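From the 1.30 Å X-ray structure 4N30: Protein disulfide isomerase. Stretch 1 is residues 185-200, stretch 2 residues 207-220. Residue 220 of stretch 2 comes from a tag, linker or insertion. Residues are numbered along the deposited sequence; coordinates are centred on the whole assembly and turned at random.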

ATOM      1  N   THR A 185      -6.414  -3.132   5.954  1.00 10.40           N
ATOM      2  CA  THR A 185      -6.116  -3.293   7.411  1.00  9.27           C
ATOM      3  C   THR A 185      -4.863  -2.471   7.640  1.00 10.51           C
ATOM      4  O   THR A 185      -3.937  -2.456   6.802  1.00 10.44           O
ATOM      5  CB  THR A 185      -5.837  -4.734   7.767  1.00 10.91           C
ATOM      6  OG1 THR A 185      -7.066  -5.458   7.666  1.00 11.06           O
ATOM      7  CG2 THR A 185      -5.346  -4.884   9.236  1.00 10.97           C
ATOM      8  N   LEU A 186      -4.858  -1.700   8.713  1.00 10.29           N
ATOM      9  CA  LEU A 186      -3.696  -0.855   9.087  1.00  9.93           C
ATOM     10  C   LEU A 186      -2.884  -1.461  10.189  1.00 10.01           C
ATOM     11  O   LEU A 186      -3.489  -1.947  11.129  1.00 11.21           O
ATOM     12  CB  LEU A 186      -4.173   0.541   9.480  1.00 10.17           C
ATOM     13  CG  LEU A 186      -5.156   1.182   8.528  1.00 10.52           C
ATOM     14  CD1 LEU A 186      -5.454   2.632   9.037  1.00 12.09           C
ATOM     15  CD2 LEU A 186      -4.617   1.226   7.085  1.00 11.84           C
ATOM     16  N   VAL A 187      -1.589  -1.357  10.062  1.00  9.95           N
ATOM     17  CA  VAL A 187      -0.693  -1.604  11.218  1.00 11.32           C
ATOM     18  C   VAL A 187       0.017  -0.259  11.402  1.00 10.48           C
ATOM     19  O   VAL A 187       0.829   0.091  10.540  1.00  9.75           O
ATOM     20  CB  VAL A 187       0.269  -2.775  10.994  1.00 11.14           C
ATOM     21  CG1 VAL A 187       1.251  -2.832  12.209  1.00 13.90           C
ATOM     22  CG2 VAL A 187      -0.470  -4.090  10.870  1.00 12.22           C
ATOM     23  N   ILE A 188      -0.251   0.414  12.531  1.00 11.09           N
ATOM     24  CA  ILE A 188       0.370   1.728  12.757  1.00 10.82           C
ATOM     25  C   ILE A 188       1.518   1.485  13.722  1.00 11.28           C
ATOM     26  O   ILE A 188       1.307   0.973  14.797  1.00 11.25           O
ATOM     27  CB  ILE A 188      -0.617   2.722  13.343  1.00 12.23           C
ATOM     28  CG1 ILE A 188      -1.879   2.836  12.463  1.00 13.23           C
ATOM     29  CG2 ILE A 188       0.111   4.071  13.572  1.00 13.17           C
ATOM     30  CD1 ILE A 188      -2.916   3.848  12.941  1.00 18.32           C
ATOM     31  N   ARG A 189       2.744   1.814  13.299  1.00 11.82           N
ATOM     32  CA  ARG A 189       3.953   1.591  14.083  1.00 13.53           C
ATOM     33  C   ARG A 189       4.435   2.955  14.578  1.00 13.39           C
ATOM     34  O   ARG A 189       4.559   3.934  13.825  1.00 13.48           O
ATOM     35  CB  ARG A 189       4.962   0.919  13.213  1.00 15.81           C
ATOM     36  CG  ARG A 189       6.284   0.678  13.998  1.00 18.87           C
ATOM     37  CD  ARG A 189       7.202  -0.292  13.328  1.00 24.69           C
ATOM     38  NE  ARG A 189       6.448  -1.500  12.962  1.00 32.02           N
ATOM     39  CZ  ARG A 189       6.026  -2.482  13.759  1.00 37.16           C
ATOM     40  NH1 ARG A 189       6.296  -2.495  15.064  1.00 42.11           N
ATOM     41  NH2 ARG A 189       5.332  -3.507  13.211  1.00 37.45           N
ATOM     42  N   ASP A 190       4.869   3.006  15.852  1.00 13.51           N
ATOM     43  CA  ASP A 190       5.645   4.138  16.367  1.00 13.04           C
ATOM     44  C   ASP A 190       7.143   3.848  16.175  1.00 12.34           C
ATOM     45  O   ASP A 190       7.663   2.876  16.685  1.00 13.78           O
ATOM     46  CB  ASP A 190       5.314   4.236  17.881  1.00 13.94           C
ATOM     47  CG  ASP A 190       5.929   5.414  18.547  1.00 14.18           C
ATOM     48  OD1 ASP A 190       7.042   5.855  18.098  1.00 16.24           O
ATOM     49  OD2 ASP A 190       5.331   5.989  19.441  1.00 14.14           O
ATOM     50  N   ASN A 191       7.730   4.621  15.242  1.00 13.34           N
ATOM     51  CA  ASN A 191       9.114   4.383  14.846  1.00 15.08           C
ATOM     52  C   ASN A 191      10.129   4.698  15.979  1.00 15.28           C
ATOM     53  O   ASN A 191      11.301   4.316  15.841  1.00 20.87           O
ATOM     54  CB  ASN A 191       9.393   5.180  13.578  1.00 15.61           C
ATOM     55  CG  ASN A 191       8.565   4.680  12.402  1.00 15.33           C
ATOM     56  OD1 ASN A 191       7.996   5.507  11.694  1.00 17.31           O
ATOM     57  ND2 ASN A 191       8.581   3.387  12.197  1.00 16.42           N
ATOM     58  N   GLN A 192       9.701   5.424  16.979  1.00 14.13           N
ATOM     59  CA  GLN A 192      10.564   5.764  18.144  1.00 14.92           C
ATOM     60  C   GLN A 192      10.612   4.598  19.098  1.00 15.95           C
ATOM     61  O   GLN A 192      11.678   4.334  19.728  1.00 18.70           O
ATOM     62  CB  GLN A 192      10.050   7.032  18.768  1.00 17.39           C
ATOM     63  CG  GLN A 192      10.930   7.589  19.924  1.00 21.87           C
ATOM     64  CD  GLN A 192      10.255   8.854  20.430  1.00 21.55           C
ATOM     65  OE1 GLN A 192      10.155   9.817  19.704  1.00 26.08           O
ATOM     66  NE2 GLN A 192       9.724   8.815  21.673  1.00 26.22           N
ATOM     67  N   THR A 193       9.521   3.867  19.295  1.00 12.74           N
ATOM     68  CA  THR A 193       9.441   2.841  20.378  1.00 13.66           C
ATOM     69  C   THR A 193       9.351   1.435  19.831  1.00 14.50           C
ATOM     70  O   THR A 193       9.524   0.479  20.606  1.00 15.11           O
ATOM     71  CB  THR A 193       8.189   3.083  21.262  1.00 13.08           C
ATOM     72  OG1 THR A 193       7.041   2.763  20.423  1.00 13.65           O
ATOM     73  CG2 THR A 193       8.070   4.448  21.754  1.00 12.86           C
ATOM     74  N   GLY A 194       8.992   1.289  18.564  1.00 15.32           N
ATOM     75  CA  GLY A 194       8.746  -0.014  18.038  1.00 16.29           C
ATOM     76  C   GLY A 194       7.343  -0.586  18.265  1.00 15.53           C
ATOM     77  O   GLY A 194       7.056  -1.644  17.698  1.00 16.95           O
ATOM     78  N   ARG A 195       6.497   0.065  19.067  1.00 14.24           N
ATOM     79  CA  ARG A 195       5.201  -0.490  19.357  1.00 13.41           C
ATOM     80  C   ARG A 195       4.309  -0.299  18.096  1.00 13.59           C
ATOM     81  O   ARG A 195       4.427   0.701  17.347  1.00 13.56           O
ATOM     82  CB  ARG A 195       4.654   0.343  20.521  1.00 14.00           C
ATOM     83  CG  ARG A 195       3.409  -0.186  21.187  1.00 14.98           C
ATOM     84  CD  ARG A 195       2.979   0.675  22.335  1.00 16.25           C
ATOM     85  NE  ARG A 195       1.924   0.055  23.073  1.00 16.25           N
ATOM     86  CZ  ARG A 195       1.331   0.711  24.038  1.00 19.23           C
ATOM     87  NH1 ARG A 195       1.707   1.951  24.419  1.00 17.01           N
ATOM     88  NH2 ARG A 195       0.413   0.021  24.757  1.00 22.20           N
ATOM     89  N   SER A 196       3.360  -1.220  17.947  1.00 11.87           N
ATOM     90  CA  SER A 196       2.387  -1.103  16.827  1.00 12.62           C
ATOM     91  C   SER A 196       1.016  -1.527  17.251  1.00 12.60           C
ATOM     92  O   SER A 196       0.830  -2.128  18.296  1.00 13.38           O
ATOM     93  CB  SER A 196       2.828  -1.929  15.653  1.00 13.11           C
ATOM     94  OG  SER A 196       2.786  -3.322  15.931  1.00 17.41           O
ATOM     95  N   VAL A 197       0.032  -1.104  16.464  1.00 11.02           N
ATOM     96  CA  VAL A 197      -1.340  -1.481  16.709  1.00 10.71           C
ATOM     97  C   VAL A 197      -2.023  -1.741  15.372  1.00 11.71           C
ATOM     98  O   VAL A 197      -1.822  -1.020  14.385  1.00 12.17           O
ATOM     99  CB  VAL A 197      -2.049  -0.396  17.522  1.00 12.15           C
ATOM    100  CG1 VAL A 197      -2.155   0.968  16.823  1.00 13.34           C
ATOM    101  CG2 VAL A 197      -3.477  -0.776  17.872  1.00 13.60           C
ATOM    102  N   LYS A 198      -2.905  -2.725  15.333  1.00 11.63           N
ATOM    103  CA  LYS A 198      -3.613  -3.106  14.101  1.00 12.00           C
ATOM    104  C   LYS A 198      -5.033  -2.575  14.172  1.00 12.06           C
ATOM    105  O   LYS A 198      -5.769  -2.666  15.233  1.00 13.67           O
ATOM    106  CB  LYS A 198      -3.573  -4.614  14.016  1.00 13.48           C
ATOM    107  CG  LYS A 198      -4.240  -5.061  12.734  1.00 15.34           C
ATOM    108  CD  LYS A 198      -4.643  -6.525  12.683  1.00 17.25           C
ATOM    109  CE  LYS A 198      -3.573  -7.503  13.055  1.00 16.15           C
ATOM    110  NZ  LYS A 198      -4.125  -8.837  13.592  1.00 17.36           N
ATOM    111  N   LEU A 199      -5.569  -2.108  13.075  1.00 11.92           N
ATOM    112  CA  LEU A 199      -6.949  -1.641  12.968  1.00 11.45           C
ATOM    113  C   LEU A 199      -7.467  -2.243  11.683  1.00 10.18           C
ATOM    114  O   LEU A 199      -6.922  -2.045  10.606  1.00 10.44           O
ATOM    115  CB  LEU A 199      -7.054  -0.132  12.827  1.00 14.44           C
ATOM    116  CG  LEU A 199      -6.265   0.774  13.809  1.00 14.89           C
ATOM    117  CD1 LEU A 199      -6.204   2.204  13.318  1.00 17.87           C
ATOM    118  CD2 LEU A 199      -7.049   0.710  15.104  1.00 17.55           C
ATOM    119  N   GLU A 200      -8.583  -2.942  11.743  1.00 11.15           N
ATOM    120  CA  GLU A 200      -9.217  -3.505  10.540  1.00 12.53           C
ATOM    121  C   GLU A 200     -10.196  -2.553  10.021  1.00 13.71           C
ATOM    122  O   GLU A 200     -11.107  -2.253  10.819  1.00 15.67           O
ATOM    123  CB  GLU A 200      -9.823  -4.900  10.825  1.00 14.06           C
ATOM    124  CG  GLU A 200     -10.525  -5.446   9.489  1.00 13.73           C
ATOM    125  CD  GLU A 200     -10.733  -6.962   9.485  1.00 13.44           C
ATOM    126  OE1 GLU A 200      -9.914  -7.705  10.109  1.00 14.68           O
ATOM    127  OE2 GLU A 200     -11.841  -7.281   8.956  1.00 16.36           O
ATOM    128  N   THR A 207     -10.487   7.246  14.791  1.00 11.96           N
ATOM    129  CA  THR A 207      -9.822   5.970  14.909  1.00 11.99           C
ATOM    130  C   THR A 207      -8.290   6.142  14.805  1.00 11.39           C
ATOM    131  O   THR A 207      -7.541   5.580  15.640  1.00 11.39           O
ATOM    132  CB  THR A 207     -10.411   4.973  13.918  1.00 12.81           C
ATOM    133  OG1 THR A 207     -11.832   4.870  14.217  1.00 15.39           O
ATOM    134  CG2 THR A 207      -9.715   3.625  14.087  1.00 14.11           C
ATOM    135  N   LEU A 208      -7.806   6.879  13.825  1.00 11.01           N
ATOM    136  CA  LEU A 208      -6.395   7.057  13.668  1.00 10.21           C
ATOM    137  C   LEU A 208      -5.810   7.781  14.890  1.00 11.22           C
ATOM    138  O   LEU A 208      -4.759   7.408  15.416  1.00 11.53           O
ATOM    139  CB  LEU A 208      -6.069   7.860  12.400  1.00 12.89           C
ATOM    140  CG  LEU A 208      -6.406   7.125  11.093  1.00 11.87           C
ATOM    141  CD1 LEU A 208      -6.140   8.017   9.910  1.00 14.83           C
ATOM    142  CD2 LEU A 208      -5.680   5.821  10.909  1.00 13.76           C
ATOM    143  N   LEU A 209      -6.453   8.884  15.274  1.00 11.29           N
ATOM    144  CA  LEU A 209      -5.938   9.672  16.427  1.00 11.88           C
ATOM    145  C   LEU A 209      -5.929   8.856  17.659  1.00 10.86           C
ATOM    146  O   LEU A 209      -5.018   8.934  18.506  1.00 10.96           O
ATOM    147  CB  LEU A 209      -6.807  10.938  16.663  1.00 12.16           C
ATOM    148  CG  LEU A 209      -6.674  11.991  15.553  1.00 12.14           C
ATOM    149  CD1 LEU A 209      -7.758  13.060  15.710  1.00 16.13           C
ATOM    150  CD2 LEU A 209      -5.261  12.551  15.548  1.00 14.85           C
ATOM    151  N   SER A 210      -7.035   8.109  17.912  1.00 12.01           N
ATOM    152  CA  SER A 210      -7.064   7.294  19.122  1.00 11.17           C
ATOM    153  C   SER A 210      -6.101   6.120  19.135  1.00 11.13           C
ATOM    154  O   SER A 210      -5.590   5.743  20.180  1.00 11.19           O
ATOM    155  CB  SER A 210      -8.492   6.855  19.486  1.00 11.77           C
ATOM    156  OG  SER A 210      -9.096   6.025  18.529  1.00 12.17           O
ATOM    157  N   ALA A 211      -5.817   5.587  17.960  1.00 10.73           N
ATOM    158  CA  ALA A 211      -4.770   4.512  17.876  1.00 10.84           C
ATOM    159  C   ALA A 211      -3.407   5.100  18.185  1.00 10.62           C
ATOM    160  O   ALA A 211      -2.650   4.411  18.882  1.00 10.70           O
ATOM    161  CB  ALA A 211      -4.797   3.971  16.420  1.00 12.59           C
ATOM    162  N   ILE A 212      -3.117   6.304  17.648  1.00 10.62           N
ATOM    163  CA  ILE A 212      -1.761   6.860  17.933  1.00 10.70           C
ATOM    164  C   ILE A 212      -1.691   7.218  19.445  1.00 11.34           C
ATOM    165  O   ILE A 212      -0.668   7.033  20.096  1.00 11.26           O
ATOM    166  CB  ILE A 212      -1.478   8.044  16.984  1.00 11.37           C
ATOM    167  CG1 ILE A 212      -1.251   7.457  15.574  1.00 11.55           C
ATOM    168  CG2 ILE A 212      -0.217   8.807  17.455  1.00 12.45           C
ATOM    169  CD1 ILE A 212      -1.242   8.555  14.526  1.00 15.09           C
ATOM    170  N   ASP A 213      -2.789   7.735  20.014  1.00 10.27           N
ATOM    171  CA  ASP A 213      -2.867   8.017  21.432  1.00 10.77           C
ATOM    172  C   ASP A 213      -2.651   6.733  22.229  1.00 10.41           C
ATOM    173  O   ASP A 213      -1.962   6.735  23.254  1.00 10.61           O
ATOM    174  CB  ASP A 213      -4.202   8.678  21.709  1.00 11.42           C
ATOM    175  CG  ASP A 213      -4.438   8.965  23.129  1.00 12.78           C
ATOM    176  OD1 ASP A 213      -4.176  10.074  23.576  1.00 13.86           O
ATOM    177  OD2 ASP A 213      -5.027   8.096  23.836  1.00 13.51           O
ATOM    178  N   TRP A 214      -3.259   5.629  21.769  1.00  9.72           N
ATOM    179  CA  TRP A 214      -3.000   4.358  22.458  1.00 10.37           C
ATOM    180  C   TRP A 214      -1.521   3.935  22.413  1.00 11.51           C
ATOM    181  O   TRP A 214      -0.964   3.469  23.420  1.00 11.20           O
ATOM    182  CB  TRP A 214      -3.902   3.299  21.817  1.00 11.22           C
ATOM    183  CG  TRP A 214      -3.781   1.929  22.449  1.00 10.74           C
ATOM    184  CD1 TRP A 214      -4.648   1.403  23.429  1.00 10.67           C
ATOM    185  CD2 TRP A 214      -2.885   0.868  22.097  1.00 11.55           C
ATOM    186  NE1 TRP A 214      -4.285   0.089  23.724  1.00 11.56           N
ATOM    187  CE2 TRP A 214      -3.194  -0.251  22.963  1.00 11.61           C
ATOM    188  CE3 TRP A 214      -1.816   0.771  21.199  1.00 11.27           C
ATOM    189  CZ2 TRP A 214      -2.546  -1.486  22.878  1.00 12.42           C
ATOM    190  CZ3 TRP A 214      -1.118  -0.501  21.128  1.00 11.76           C
ATOM    191  CH2 TRP A 214      -1.492  -1.576  21.946  1.00 13.45           C
ATOM    192  N   LEU A 215      -0.864   4.207  21.284  1.00 10.62           N
ATOM    193  CA  LEU A 215       0.563   3.896  21.188  1.00 11.13           C
ATOM    194  C   LEU A 215       1.403   4.785  22.128  1.00 11.19           C
ATOM    195  O   LEU A 215       2.378   4.273  22.728  1.00 12.64           O
ATOM    196  CB  LEU A 215       1.025   4.082  19.753  1.00 11.68           C
ATOM    197  CG  LEU A 215       0.545   3.068  18.719  1.00 10.57           C
ATOM    198  CD1 LEU A 215       0.944   3.590  17.325  1.00 12.10           C
ATOM    199  CD2 LEU A 215       1.163   1.703  18.966  1.00 11.47           C
ATOM    200  N   ALA A 216       1.079   6.070  22.202  1.00 11.31           N
ATOM    201  CA  ALA A 216       2.092   7.030  22.553  1.00 13.20           C
ATOM    202  C   ALA A 216       1.565   8.306  23.231  1.00 12.57           C
ATOM    203  O   ALA A 216       2.390   9.274  23.327  1.00 14.67           O
ATOM    204  CB  ALA A 216       2.808   7.470  21.223  1.00 15.30           C
ATOM    205  N   LYS A 217       0.469   8.260  23.942  1.00 12.31           N
ATOM    206  CA  LYS A 217      -0.118   9.557  24.505  1.00 12.72           C
ATOM    207  C   LYS A 217       0.904  10.177  25.471  1.00 14.26           C
ATOM    208  O   LYS A 217       0.900  11.400  25.667  1.00 15.73           O
ATOM    209  CB  LYS A 217      -1.439   9.278  25.205  1.00 13.18           C
ATOM    210  CG  LYS A 217      -1.316   8.411  26.435  1.00 13.37           C
ATOM    211  CD  LYS A 217      -2.674   8.082  27.042  1.00 15.77           C
ATOM    212  CE  LYS A 217      -3.464   7.049  26.378  1.00 16.35           C
ATOM    213  NZ  LYS A 217      -2.841   5.736  26.135  1.00 20.67           N
ATOM    214  N   ASP A 218       1.711   9.399  26.233  1.00 13.65           N
ATOM    215  CA  ASP A 218       2.638   9.967  27.248  1.00 13.36           C
ATOM    216  C   ASP A 218       4.000  10.278  26.665  1.00 15.46           C
ATOM    217  O   ASP A 218       4.890  10.719  27.396  1.00 16.75           O
ATOM    218  CB  ASP A 218       2.771   8.982  28.399  1.00 14.03           C
ATOM    219  CG  ASP A 218       1.411   8.691  29.086  1.00 15.42           C
ATOM    220  OD1 ASP A 218       0.817   9.716  29.504  1.00 15.64           O
ATOM    221  OD2 ASP A 218       1.026   7.513  29.247  1.00 16.56           O
ATOM    222  N   LEU A 219       4.205  10.122  25.351  1.00 16.75           N
ATOM    223  CA  LEU A 219       5.505  10.350  24.729  1.00 17.54           C
ATOM    224  C   LEU A 219       5.408  11.363  23.632  1.00 22.43           C
ATOM    225  O   LEU A 219       6.030  11.218  22.592  1.00 26.95           O
ATOM    226  CB  LEU A 219       5.998   8.994  24.134  1.00 19.60           C
ATOM    227  CG  LEU A 219       6.707   8.015  25.138  1.00 22.71           C
ATOM    228  CD1 LEU A 219       5.780   7.468  26.212  1.00 22.57           C
ATOM    229  CD2 LEU A 219       7.428   6.870  24.429  1.00 26.94           C
ATOM    230  N   LEU A 220       4.717  12.460  23.947  1.00 21.74           N
ATOM    231  CA  LEU A 220       4.478  13.493  22.954  1.00 24.15           C
ATOM    232  C   LEU A 220       5.115  14.839  23.323  1.00 28.56           C
ATOM    233  O   LEU A 220       5.062  15.758  22.470  1.00 30.74           O
ATOM    234  CB  LEU A 220       2.941  13.666  22.707  1.00 22.63           C
ATOM    235  CG  LEU A 220       2.079  12.427  22.336  1.00 19.56           C
ATOM    236  CD1 LEU A 220       0.643  12.844  22.043  1.00 21.33           C
ATOM    237  CD2 LEU A 220       2.666  11.691  21.110  1.00 24.70           C
TER
HETATM  238  O   HOH W   1       4.683   3.946  21.085  1.00 14.94           O
HETATM  239  O   HOH W   2      -1.848   1.779  25.542  1.00 22.43           O

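A two-stranded antiparallel hairpin packs one face against a helix through an apolar core, with polar contacts gathered at the turn end. Strands 185-190 and 196-200 pair through backbone hydrogen bonds, such as Ile 188 N to Val 197 O at 2.8 Å and Val 197 N to Ile 188 O at 3.0 Å. The helix axis approaches them to 9.2 and 8.6 Å. It runs at 40° to the first strand and 153° to the second.

Strand alternation turns Leu 186, Ile 188, Val 197 and Leu 199 toward the helix. Ala 211 has a small side chain, and its CB meets Ile 188 CD1 and Val 197 CG1, each at 4.0 Å, and Leu 199 CD1 at 3.8 Å. Leu 208 CD2 lies 3.7 Å from Leu 186 CD1. Leu 215 has the largest area covered by the hairpin. Its CD1 is 3.9 Å from Ile 188 CG2, and its CG is 3.9 Å from Val 197 CG1.

Arg 195 lies extended along the outside of this core. Its guanidinium sits over the face of the Trp 214 ring, with CZ 4.2 Å from the centroid of the six-membered ring, a cation-pi contact. Val 197 CB also touches Trp 214 CZ3, at 3.7 Å. Arg 195 NH1 gives a weak hydrogen bond to Leu 215 O at 2.9 Å. A water links Arg 195 NH2 (3.0 Å) to Trp 214 O (2.9 Å from the water).

A second water donates to Asp 190 OD2 at 2.7 Å and to Leu 215 O at 2.8 Å, and accepts from Thr 193 OG1 at 2.7 Å. It therefore ties the hairpin turn to the helix backbone. Within the turn, Gln 192 N donates to Asp 190 OD1 at 2.9 Å. At the end of the type I turn from Ala 216 to Leu 219, Leu 219 CD2 packs on Thr 193 CG2 at 3.7 Å.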